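Local coordinates for carboxyvinyl-carboxyphosphonate phosphorylmutase (Bacillus anthracis, PDB 4IQD), which belongs to the phosphoenolpyruvate phosphomutase family, has an alpha/beta fold of the TIM-barrel kind, and binds pyruvic acid, at residues N28-Q32 with A229-A233; A42-R46 with L84-L90; Y54-A59 with I241-T245. Numbering follows the deposited sequence.

Contact 1 of 3, residues N28-Q32 with A229-A233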
ATOM      1  N   ASN A  28      25.447 -11.363  17.524  1.00 33.89           N
ATOM      2  CA  ASN A  28      26.788 -10.898  17.221  1.00 38.59           C
ATOM      3  C   ASN A  28      26.829 -10.121  15.910  1.00 37.74           C
ATOM      4  O   ASN A  28      27.551  -9.133  15.787  1.00 39.75           O
ATOM      5  CB  ASN A  28      27.743 -12.091  17.160  1.00 44.54           C
ATOM      6  CG  ASN A  28      29.136 -11.745  17.629  1.00 47.70           C
ATOM      7  OD1 ASN A  28      29.363 -10.685  18.213  1.00 48.57           O
ATOM      8  ND2 ASN A  28      30.081 -12.645  17.385  1.00 48.02           N
ATOM      9  N   GLU A  29      26.041 -10.566  14.937  1.00 37.52           N
ATOM     10  CA  GLU A  29      26.002  -9.931  13.623  1.00 37.44           C
ATOM     11  C   GLU A  29      24.905  -8.875  13.537  1.00 31.19           C
ATOM     12  O   GLU A  29      23.829  -9.032  14.117  1.00 30.87           O
ATOM     13  CB  GLU A  29      25.826 -10.981  12.522  1.00 43.39           C
ATOM     14  CG  GLU A  29      26.953 -10.998  11.493  1.00 52.67           C
ATOM     15  CD  GLU A  29      26.830  -9.894  10.453  1.00 59.81           C
ATOM     16  OE1 GLU A  29      26.073 -10.081   9.475  1.00 64.11           O
ATOM     17  OE2 GLU A  29      27.491  -8.844  10.607  1.00 60.35           O
ATOM     18  N   ILE A  30      25.185  -7.799  12.812  1.00 27.96           N
ATOM     19  CA  ILE A  30      24.272  -6.666  12.749  1.00 24.75           C
ATOM     20  C   ILE A  30      22.929  -7.059  12.132  1.00 23.65           C
ATOM     21  O   ILE A  30      22.869  -7.867  11.207  1.00 20.13           O
ATOM     22  CB  ILE A  30      24.909  -5.475  11.995  1.00 25.40           C
ATOM     23  CG1 ILE A  30      23.994  -4.249  12.036  1.00 22.81           C
ATOM     24  CG2 ILE A  30      25.262  -5.871  10.570  1.00 27.94           C
ATOM     25  CD1 ILE A  30      24.704  -2.964  12.400  1.00 21.61           C
ATOM     26  N   LEU A  31      21.852  -6.506  12.678  1.00 19.71           N
ATOM     27  CA  LEU A  31      20.512  -6.800  12.191  1.00 25.82           C
ATOM     28  C   LEU A  31      20.059  -5.750  11.189  1.00 20.68           C
ATOM     29  O   LEU A  31      19.981  -4.568  11.512  1.00 23.19           O
ATOM     30  CB  LEU A  31      19.527  -6.855  13.358  1.00 23.84           C
ATOM     31  CG  LEU A  31      18.059  -7.041  12.977  1.00 23.48           C
ATOM     32  CD1 LEU A  31      17.827  -8.415  12.365  1.00 22.07           C
ATOM     33  CD2 LEU A  31      17.160  -6.823  14.183  1.00 23.36           C
ATOM     34  N   GLN A  32      19.771  -6.179   9.967  1.00 20.25           N
ATOM     35  CA  GLN A  32      19.215  -5.271   8.977  1.00 18.47           C
ATOM     36  C   GLN A  32      17.694  -5.299   9.059  1.00 22.96           C
ATOM     37  O   GLN A  32      17.077  -6.362   9.011  1.00 20.62           O
ATOM     38  CB  GLN A  32      19.682  -5.636   7.571  1.00 23.99           C
ATOM     39  CG  GLN A  32      21.170  -5.459   7.334  1.00 23.53           C
ATOM     40  CD  GLN A  32      21.559  -5.727   5.894  1.00 26.37           C
ATOM     41  OE1 GLN A  32      21.447  -6.852   5.409  1.00 28.50           O
ATOM     42  NE2 GLN A  32      22.008  -4.690   5.198  1.00 26.32           N
ATOM     43  N   ALA A 229      26.229  -2.310   6.210  1.00 20.62           N
ATOM     44  CA  ALA A 229      25.817  -2.803   7.518  1.00 25.56           C
ATOM     45  C   ALA A 229      27.030  -3.309   8.295  1.00 26.15           C
ATOM     46  O   ALA A 229      27.117  -3.144   9.510  1.00 24.63           O
ATOM     47  CB  ALA A 229      24.783  -3.897   7.370  1.00 20.36           C
ATOM     48  N   GLU A 230      27.964  -3.924   7.574  1.00 30.01           N
ATOM     49  CA  GLU A 230      29.217  -4.389   8.157  1.00 32.25           C
ATOM     50  C   GLU A 230      29.988  -3.203   8.711  1.00 27.30           C
ATOM     51  O   GLU A 230      30.580  -3.282   9.786  1.00 27.63           O
ATOM     52  CB  GLU A 230      30.056  -5.118   7.102  1.00 40.96           C
ATOM     53  CG  GLU A 230      31.464  -5.492   7.549  1.00 49.68           C
ATOM     54  CD  GLU A 230      31.500  -6.736   8.418  1.00 54.78           C
ATOM     55  OE1 GLU A 230      30.477  -7.451   8.483  1.00 57.01           O
ATOM     56  OE2 GLU A 230      32.558  -6.999   9.032  1.00 53.97           O
ATOM     57  N   GLU A 231      29.967  -2.100   7.974  1.00 23.90           N
ATOM     58  CA  GLU A 231      30.613  -0.881   8.435  1.00 26.03           C
ATOM     59  C   GLU A 231      29.984  -0.386   9.735  1.00 24.38           C
ATOM     60  O   GLU A 231      30.683  -0.232  10.723  1.00 25.95           O
ATOM     61  CB  GLU A 231      30.612   0.192   7.343  1.00 29.01           C
ATOM     62  CG  GLU A 231      31.761   0.024   6.353  1.00 29.94           C
ATOM     63  CD  GLU A 231      31.547   0.770   5.052  1.00 34.06           C
ATOM     64  OE1 GLU A 231      32.542   1.077   4.365  1.00 37.44           O
ATOM     65  OE2 GLU A 231      30.382   1.039   4.705  1.00 36.39           O
ATOM     66  N   PHE A 232      28.669  -0.186   9.745  1.00 24.36           N
ATOM     67  CA  PHE A 232      27.963   0.205  10.967  1.00 25.24           C
ATOM     68  C   PHE A 232      28.263  -0.711  12.145  1.00 21.55           C
ATOM     69  O   PHE A 232      28.348  -0.260  13.285  1.00 23.15           O
ATOM     70  CB  PHE A 232      26.455   0.209  10.743  1.00 27.20           C
ATOM     71  CG  PHE A 232      25.972   1.344   9.903  1.00 26.63           C
ATOM     72  CD1 PHE A 232      25.424   1.108   8.660  1.00 20.58           C
ATOM     73  CD2 PHE A 232      26.061   2.646  10.360  1.00 20.93           C
ATOM     74  CE1 PHE A 232      24.982   2.143   7.888  1.00 22.22           C
ATOM     75  CE2 PHE A 232      25.612   3.693   9.588  1.00 23.55           C
ATOM     76  CZ  PHE A 232      25.070   3.441   8.349  1.00 20.58           C
ATOM     77  N   ALA A 233      28.414  -2.000  11.859  1.00 28.54           N
ATOM     78  CA  ALA A 233      28.600  -3.003  12.900  1.00 27.80           C
ATOM     79  C   ALA A 233      29.884  -2.800  13.696  1.00 29.56           C
ATOM     80  O   ALA A 233      29.856  -2.802  14.922  1.00 33.84           O
ATOM     81  CB  ALA A 233      28.559  -4.401  12.307  1.00 21.69           C
TER
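In this TIM-barrel-type alpha/beta fold, the short helix 229-234 lies against the start of strand 31-34, and one isoleucine does most of the filling. Ile30, just before the strand, is the bump; the hollow is the helix face formed by Ala229, Phe232 and Ala233, where two small alanines keep the surface shallow. The backbones come close here, with Ile30 CA 5.7 Å from Ala233 CA. In the t rotamer for chi1, Ile30 spreads over the helix: its CG2 sits 3.8 Å from Ala229 CB and 3.5 Å from Ala229 O, its CD1 4.0 Å from Phe232 CB, and its CB 3.8 Å from Ala233 CB. The ring of Phe232 leads away from the contact, so only the root of that side chain walls the hollow. Glu231, pointing away from strand 31-34, lines a pyruvic acid site. Leu31 points away from the helix and packs on Ala52 and Met239. Gln32 closes one end of the hollow, its NE2 3.6 Å from Ala229 CB and hydrogen-bonded to Tyr242 OH. At the exposed end two like charges face each other, Glu29 OE2 lying 3.9 Å from Glu230 OE1.

Contact 2 of 3, residues A42-R46 with L84-L90; sequences ALVAR and LVRATDL
Two neighbouring helices of the outer layer of an alpha/beta barrel pack closely, with Ala42, Ala87 and Thr88 where they meet and Leu43, Arg46 and Leu90 around them. Segments 42-46 and 84-88 are helical and run at 45° to each other (signed crossing angle -45°), their axes 9.6 Å apart at closest approach. Ala42 CA stands 6.0 Å from Leu84 CA, and Leu43 CA 6.1 Å from Thr88 CA. The CA-CB bond of Ala42 points toward the other helix, placing Ala42 CB 4.1 Å from Leu84 CG and 3.7 Å from Thr88 CG2; Thr88 CG2 also lies 3.4 Å from Ala42 O. Leu43, in the mt rotamer, leaves its backbone sideways but brings CD2 to 4.1 Å from Ala87 CB and 3.3 Å from Ala87 O. Thr88 takes the p rotamer, which turns OG1 back to its own helix: OG1 donates to Leu84 O (2.9 Å) and accepts from Leu90 N (3.2 Å), an ST turn at the helix end. Asp89 there leaves helical geometry with positive phi (63/35), and Leu90 is extended (-107/151). Arg46 has chi1 t, chi2 near -99° and chi3 m, a bent chain that lays one guanidinium face over Thr88 CA. Arg46 NH1 is 3.3 Å from Thr88 O, at too poor an angle for a hydrogen bond, while Arg46 CG is 4.0 Å from Leu90 CD1 (Leu90 mt). On the barrel side, Leu53 of strand 53-55 touches Ala42, Thr88 and Leu90; helix 14-26 flanks Val85 and Leu90, and Leu43 packs on Gly65 of the second subunit.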
ATOM      1  N   ALA A  42       6.395  -6.328   2.720  1.00 17.98           N
ATOM      2  CA  ALA A  42       6.735  -7.168   3.859  1.00 18.03           C
ATOM      3  C   ALA A  42       7.046  -8.599   3.422  1.00 19.66           C
ATOM      4  O   ALA A  42       7.990  -9.218   3.910  1.00 20.47           O
ATOM      5  CB  ALA A  42       5.601  -7.157   4.870  1.00 19.03           C
ATOM      6  N   LEU A  43       6.250  -9.113   2.493  1.00 18.63           N
ATOM      7  CA  LEU A  43       6.431 -10.468   1.989  1.00 19.00           C
ATOM      8  C   LEU A  43       7.712 -10.616   1.174  1.00 18.94           C
ATOM      9  O   LEU A  43       8.397 -11.633   1.261  1.00 19.16           O
ATOM     10  CB  LEU A  43       5.220 -10.880   1.151  1.00 27.14           C
ATOM     11  CG  LEU A  43       3.933 -11.095   1.949  1.00 28.08           C
ATOM     12  CD1 LEU A  43       2.712 -11.120   1.035  1.00 29.10           C
ATOM     13  CD2 LEU A  43       4.027 -12.379   2.761  1.00 28.47           C
ATOM     14  N   VAL A  44       8.031  -9.602   0.377  1.00 22.98           N
ATOM     15  CA  VAL A  44       9.239  -9.630  -0.439  1.00 23.77           C
ATOM     16  C   VAL A  44      10.491  -9.576   0.428  1.00 18.54           C
ATOM     17  O   VAL A  44      11.481 -10.251   0.147  1.00 24.97           O
ATOM     18  CB  VAL A  44       9.278  -8.465  -1.435  1.00 18.57           C
ATOM     19  CG1 VAL A  44      10.520  -8.555  -2.296  1.00 22.16           C
ATOM     20  CG2 VAL A  44       8.047  -8.478  -2.302  1.00 24.25           C
ATOM     21  N   ALA A  45      10.438  -8.770   1.482  1.00 19.12           N
ATOM     22  CA  ALA A  45      11.557  -8.646   2.403  1.00 18.15           C
ATOM     23  C   ALA A  45      11.863  -9.982   3.064  1.00 21.92           C
ATOM     24  O   ALA A  45      13.014 -10.416   3.097  1.00 25.29           O
ATOM     25  CB  ALA A  45      11.263  -7.587   3.453  1.00 17.87           C
ATOM     26  N   ARG A  46      10.819 -10.625   3.583  1.00 22.08           N
ATOM     27  CA  ARG A  46      10.940 -11.931   4.217  1.00 18.96           C
ATOM     28  C   ARG A  46      11.590 -12.911   3.256  1.00 22.43           C
ATOM     29  O   ARG A  46      12.581 -13.558   3.587  1.00 24.69           O
ATOM     30  CB  ARG A  46       9.557 -12.442   4.637  1.00 28.23           C
ATOM     31  CG  ARG A  46       9.561 -13.711   5.492  1.00 31.99           C
ATOM     32  CD  ARG A  46       9.282 -14.972   4.678  1.00 34.02           C
ATOM     33  NE  ARG A  46       7.963 -14.965   4.048  1.00 37.46           N
ATOM     34  CZ  ARG A  46       6.843 -15.353   4.651  1.00 37.62           C
ATOM     35  NH1 ARG A  46       6.877 -15.771   5.909  1.00 40.88           N
ATOM     36  NH2 ARG A  46       5.690 -15.318   4.000  1.00 36.27           N
ATOM     37  N   LEU A  84       1.395  -6.184   8.465  1.00 26.47           N
ATOM     38  CA  LEU A  84       2.768  -6.647   8.356  1.00 27.46           C
ATOM     39  C   LEU A  84       2.970  -7.972   9.075  1.00 27.12           C
ATOM     40  O   LEU A  84       3.447  -8.931   8.483  1.00 27.59           O
ATOM     41  CB  LEU A  84       3.742  -5.590   8.877  1.00 24.93           C
ATOM     42  CG  LEU A  84       4.285  -4.614   7.831  1.00 23.49           C
ATOM     43  CD1 LEU A  84       3.170  -3.864   7.124  1.00 20.18           C
ATOM     44  CD2 LEU A  84       5.280  -3.644   8.456  1.00 23.99           C
ATOM     45  N   VAL A  85       2.597  -8.023  10.348  1.00 25.49           N
ATOM     46  CA  VAL A  85       2.744  -9.243  11.131  1.00 23.53           C
ATOM     47  C   VAL A  85       1.887 -10.380  10.572  1.00 25.61           C
ATOM     48  O   VAL A  85       2.371 -11.499  10.401  1.00 27.07           O
ATOM     49  CB  VAL A  85       2.389  -9.009  12.611  1.00 23.65           C
ATOM     50  CG1 VAL A  85       2.608 -10.283  13.417  1.00 23.79           C
ATOM     51  CG2 VAL A  85       3.220  -7.872  13.180  1.00 22.85           C
ATOM     52  N   ARG A  86       0.622 -10.078  10.280  1.00 25.59           N
ATOM     53  CA  ARG A  86      -0.322 -11.055   9.738  1.00 24.59           C
ATOM     54  C   ARG A  86       0.229 -11.733   8.497  1.00 27.14           C
ATOM     55  O   ARG A  86      -0.115 -12.874   8.189  1.00 31.15           O
ATOM     56  CB  ARG A  86      -1.645 -10.379   9.363  1.00 28.12           C
ATOM     57  CG  ARG A  86      -2.562 -10.018  10.525  1.00 31.41           C
ATOM     58  CD  ARG A  86      -3.800  -9.281  10.014  1.00 35.27           C
ATOM     59  NE  ARG A  86      -4.826  -9.108  11.040  1.00 37.45           N
ATOM     60  CZ  ARG A  86      -6.034  -8.599  10.812  1.00 37.33           C
ATOM     61  NH1 ARG A  86      -6.908  -8.481  11.803  1.00 34.02           N
ATOM     62  NH2 ARG A  86      -6.374  -8.210   9.592  1.00 39.58           N
ATOM     63  N   ALA A  87       1.090 -11.022   7.785  1.00 22.94           N
ATOM     64  CA  ALA A  87       1.567 -11.502   6.503  1.00 22.03           C
ATOM     65  C   ALA A  87       2.859 -12.300   6.588  1.00 22.74           C
ATOM     66  O   ALA A  87       3.093 -13.189   5.777  1.00 29.01           O
ATOM     67  CB  ALA A  87       1.734 -10.334   5.537  1.00 21.43           C
ATOM     68  N   THR A  88       3.689 -11.992   7.580  0.83 25.04           N
ATOM     69  CA  THR A  88       5.056 -12.496   7.596  0.83 23.92           C
ATOM     70  C   THR A  88       5.412 -13.298   8.840  0.83 26.89           C
ATOM     71  O   THR A  88       6.249 -14.202   8.777  0.83 28.72           O
ATOM     72  CB  THR A  88       6.056 -11.338   7.490  0.83 19.43           C
ATOM     73  OG1 THR A  88       5.899 -10.472   8.619  0.83 20.46           O
ATOM     74  CG2 THR A  88       5.813 -10.546   6.217  0.83 19.17           C
ATOM     75  N   ASP A  89       4.784 -12.955   9.960  1.00 28.48           N
ATOM     76  CA  ASP A  89       5.140 -13.509  11.275  1.00 28.25           C
ATOM     77  C   ASP A  89       6.568 -13.110  11.667  1.00 25.30           C
ATOM     78  O   ASP A  89       7.294 -13.878  12.300  1.00 23.86           O
ATOM     79  CB  ASP A  89       4.950 -15.034  11.329  1.00 33.56           C
ATOM     80  CG  ASP A  89       4.941 -15.575  12.743  1.00 37.31           C
ATOM     81  OD1 ASP A  89       4.115 -15.106  13.554  1.00 38.38           O
ATOM     82  OD2 ASP A  89       5.765 -16.464  13.044  1.00 38.96           O
ATOM     83  N   LEU A  90       6.961 -11.902  11.272  1.00 24.91           N
ATOM     84  CA  LEU A  90       8.265 -11.351  11.631  1.00 26.15           C
ATOM     85  C   LEU A  90       8.134 -10.252  12.673  1.00 22.27           C
ATOM     86  O   LEU A  90       7.115  -9.563  12.720  1.00 18.92           O
ATOM     87  CB  LEU A  90       8.965 -10.776  10.401  1.00 23.53           C
ATOM     88  CG  LEU A  90       9.631 -11.761   9.448  1.00 21.96           C
ATOM     89  CD1 LEU A  90      10.321 -10.997   8.337  1.00 22.71           C
ATOM     90  CD2 LEU A  90      10.614 -12.631  10.202  1.00 20.18           C
TER

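Contact 3 of 3, residues Y54-A59 with I241-T245; sequences YLSGAA and IYPVT. With PYR (pyruvic acid), chain C.
One wall of a pyruvic acid pocket is built where two barrel strands end and their following loops and helices begin. Strand residues Tyr54 and Leu55 are extended, Ser56 (-94/142) is the N-cap, and Gly57 to Ala59 are helical; opposite them strand residues Ile241 and Tyr242 lead to Pro243 (-67/-43) and Val244 (-116/-3), with Thr245 starting the next helix. Ser56 CA lies 5.7 Å from Pro243 CA, and Ala59 CA 5.2 Å from Val244 CA. Ser56, with chi1 at 113° between wells, uses OG twice: it accepts from Ala59 N at 2.8 Å, a capping bond, and donates to O of the pyruvic acid at 2.9 Å. Three more side chains close round that ligand oxygen: Ala58 CB at 3.4 Å, Pro243 CB at 3.5 Å and Val244 CG2 at 3.5 Å. Tyr54 (chi1 t, chi2 71°) presents its ring edge to the ligand, its OH 3.5 Å from the ligand OXT and hydrogen-bonded to Gln122. Ile241 (pt) lays CD1 over the ring face, 4.2 Å from the centroid, a CH-pi contact, and Tyr54 CE2 is 3.6 Å from Pro243 CB. Farther along, Val244 (chi1 t) meets the new helix through CG2 to Ala58 CB (4.0 Å) and CG1 to Ala59 CB (4.2 Å). Asp95, Arg165 and Thr219 complete the pocket. Strand 53-55 bonds to strand 92-95 through Leu55, Ile241 pairs with Ala216 of strand 215-217, and Leu55 points outward onto helix 74-88.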
ATOM      1  N   TYR A  54      10.428  -2.894   9.440  1.00 19.52           N
ATOM      2  CA  TYR A  54      10.250  -1.564   9.994  1.00 16.97           C
ATOM      3  C   TYR A  54       9.055  -0.871   9.360  1.00 17.53           C
ATOM      4  O   TYR A  54       8.885  -0.891   8.145  1.00 18.96           O
ATOM      5  CB  TYR A  54      11.516  -0.736   9.764  1.00 19.01           C
ATOM      6  CG  TYR A  54      11.521   0.627  10.420  1.00 19.30           C
ATOM      7  CD1 TYR A  54      11.624   0.758  11.799  1.00 22.65           C
ATOM      8  CD2 TYR A  54      11.453   1.786   9.659  1.00 20.60           C
ATOM      9  CE1 TYR A  54      11.643   2.004  12.403  1.00 20.00           C
ATOM     10  CE2 TYR A  54      11.476   3.035  10.255  1.00 22.29           C
ATOM     11  CZ  TYR A  54      11.567   3.140  11.626  1.00 21.73           C
ATOM     12  OH  TYR A  54      11.587   4.383  12.222  1.00 23.18           O
ATOM     13  N   LEU A  55       8.220  -0.269  10.193  1.00 17.28           N
ATOM     14  CA  LEU A  55       7.139   0.561   9.696  1.00 16.93           C
ATOM     15  C   LEU A  55       7.427   2.017  10.030  1.00 20.31           C
ATOM     16  O   LEU A  55       7.333   2.426  11.185  1.00 24.98           O
ATOM     17  CB  LEU A  55       5.807   0.133  10.299  1.00 18.75           C
ATOM     18  CG  LEU A  55       4.586   0.867   9.749  1.00 19.77           C
ATOM     19  CD1 LEU A  55       4.458   0.638   8.251  1.00 19.17           C
ATOM     20  CD2 LEU A  55       3.327   0.429  10.475  1.00 21.59           C
ATOM     21  N   SER A  56       7.797   2.792   9.017  1.00 21.90           N
ATOM     22  CA  SER A  56       8.137   4.197   9.215  1.00 22.21           C
ATOM     23  C   SER A  56       6.937   5.094   8.965  1.00 23.37           C
ATOM     24  O   SER A  56       6.153   4.849   8.051  1.00 24.81           O
ATOM     25  CB  SER A  56       9.279   4.605   8.289  1.00 25.85           C
ATOM     26  OG  SER A  56       8.841   5.535   7.315  1.00 28.07           O
ATOM     27  N   GLY A  57       6.800   6.135   9.777  1.00 24.20           N
ATOM     28  CA  GLY A  57       5.714   7.082   9.609  1.00 25.54           C
ATOM     29  C   GLY A  57       5.801   7.732   8.246  1.00 26.26           C
ATOM     30  O   GLY A  57       4.789   7.967   7.585  1.00 25.36           O
ATOM     31  N   ALA A  58       7.030   8.003   7.823  1.00 25.67           N
ATOM     32  CA  ALA A  58       7.290   8.636   6.539  1.00 25.36           C
ATOM     33  C   ALA A  58       6.699   7.824   5.397  1.00 29.34           C
ATOM     34  O   ALA A  58       5.888   8.328   4.621  1.00 32.12           O
ATOM     35  CB  ALA A  58       8.783   8.818   6.338  1.00 26.77           C
ATOM     36  N   ALA A  59       7.106   6.564   5.306  1.00 26.65           N
ATOM     37  CA  ALA A  59       6.647   5.692   4.233  1.00 25.62           C
ATOM     38  C   ALA A  59       5.151   5.430   4.326  1.00 23.90           C
ATOM     39  O   ALA A  59       4.455   5.389   3.309  1.00 21.26           O
ATOM     40  CB  ALA A  59       7.415   4.388   4.247  1.00 27.11           C
ATOM     41  N   ILE A 241      18.251   0.374  10.028  1.00 29.50           N
ATOM     42  CA  ILE A 241      16.990   0.452   9.308  1.00 19.04           C
ATOM     43  C   ILE A 241      17.135   1.090   7.928  1.00 18.95           C
ATOM     44  O   ILE A 241      17.970   1.969   7.714  1.00 19.08           O
ATOM     45  CB  ILE A 241      15.930   1.228  10.111  1.00 18.99           C
ATOM     46  CG1 ILE A 241      16.415   2.646  10.395  1.00 19.11           C
ATOM     47  CG2 ILE A 241      15.613   0.509  11.413  1.00 27.96           C
ATOM     48  CD1 ILE A 241      15.410   3.491  11.132  1.00 19.10           C
ATOM     49  N   TYR A 242      16.310   0.622   6.998  1.00 18.78           N
ATOM     50  CA  TYR A 242      16.207   1.192   5.663  1.00 23.11           C
ATOM     51  C   TYR A 242      14.736   1.552   5.474  1.00 20.60           C
ATOM     52  O   TYR A 242      13.996   0.843   4.795  1.00 19.19           O
ATOM     53  CB  TYR A 242      16.680   0.180   4.612  1.00 21.28           C
ATOM     54  CG  TYR A 242      18.055  -0.394   4.899  1.00 21.56           C
ATOM     55  CD1 TYR A 242      19.195   0.156   4.326  1.00 25.87           C
ATOM     56  CD2 TYR A 242      18.214  -1.481   5.751  1.00 25.72           C
ATOM     57  CE1 TYR A 242      20.452  -0.359   4.591  1.00 25.09           C
ATOM     58  CE2 TYR A 242      19.468  -2.001   6.023  1.00 27.14           C
ATOM     59  CZ  TYR A 242      20.581  -1.436   5.440  1.00 25.40           C
ATOM     60  OH  TYR A 242      21.827  -1.952   5.707  1.00 23.51           O
ATOM     61  N   PRO A 243      14.314   2.667   6.092  1.00 23.17           N
ATOM     62  CA  PRO A 243      12.917   2.990   6.408  1.00 18.42           C
ATOM     63  C   PRO A 243      12.003   3.242   5.220  1.00 18.48           C
ATOM     64  O   PRO A 243      10.863   2.778   5.224  1.00 20.26           O
ATOM     65  CB  PRO A 243      13.034   4.285   7.226  1.00 24.01           C
ATOM     66  CG  PRO A 243      14.452   4.367   7.645  1.00 25.04           C
ATOM     67  CD  PRO A 243      15.227   3.724   6.553  1.00 25.64           C
ATOM     68  N   VAL A 244      12.479   3.985   4.230  1.00 18.31           N
ATOM     69  CA  VAL A 244      11.584   4.513   3.207  1.00 18.22           C
ATOM     70  C   VAL A 244      11.895   3.952   1.821  1.00 21.06           C
ATOM     71  O   VAL A 244      11.194   4.229   0.847  1.00 23.43           O
ATOM     72  CB  VAL A 244      11.656   6.049   3.191  1.00 20.38           C
ATOM     73  CG1 VAL A 244      10.477   6.643   2.444  1.00 25.91           C
ATOM     74  CG2 VAL A 244      11.678   6.577   4.611  1.00 20.32           C
ATOM     75  N   THR A 245      12.942   3.141   1.754  1.00 18.24           N
ATOM     76  CA  THR A 245      13.442   2.607   0.499  1.00 18.27           C
ATOM     77  C   THR A 245      12.356   1.920  -0.326  1.00 18.15           C
ATOM     78  O   THR A 245      12.275   2.119  -1.534  1.00 18.16           O
ATOM     79  CB  THR A 245      14.572   1.600   0.752  1.00 20.81           C
ATOM     80  OG1 THR A 245      15.435   2.098   1.780  1.00 23.15           O
ATOM     81  CG2 THR A 245      15.368   1.371  -0.511  1.00 19.77           C
TER
HETATM   82  C   PYR C 401      11.677   7.707   9.114  1.00 55.51           C
HETATM   83  O   PYR C 401      11.187   7.084   8.073  1.00 54.18           O
HETATM   84  OXT PYR C 401      11.279   7.360  10.315  1.00 55.48           O
HETATM   85  CA  PYR C 401      12.604   8.734   8.928  1.00 53.46           C
HETATM   86  O3  PYR C 401      13.036   9.438   9.944  1.00 52.00           O
HETATM   87  CB  PYR C 401      13.124   9.032   7.552  1.00 52.82           C

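Along the chain the six segments run 28-32, 42-46, 54-59, 84-90, 229-233 and 241-245, so contact 3 alternates with each of the others, while contact 2 falls between the halves of contact 1. Contact 3 is the most central, its centre about 18 Å from that of contact 1 and 14 Å from that of contact 2; the centres of contacts 1 and 2 are about 21 Å apart and their nearest atoms about 8 Å. Adjacent strands 31-34 and 239-242 join contacts 1 and 3, Gln32 NE2 lying 2.8 Å from Tyr242 OH. Leu84 CD2, 4.2 Å from Leu55 CB, links outer helix 74-88 to strand 53-55. Pocket, outer helices and subunit interface thus meet within one barrel.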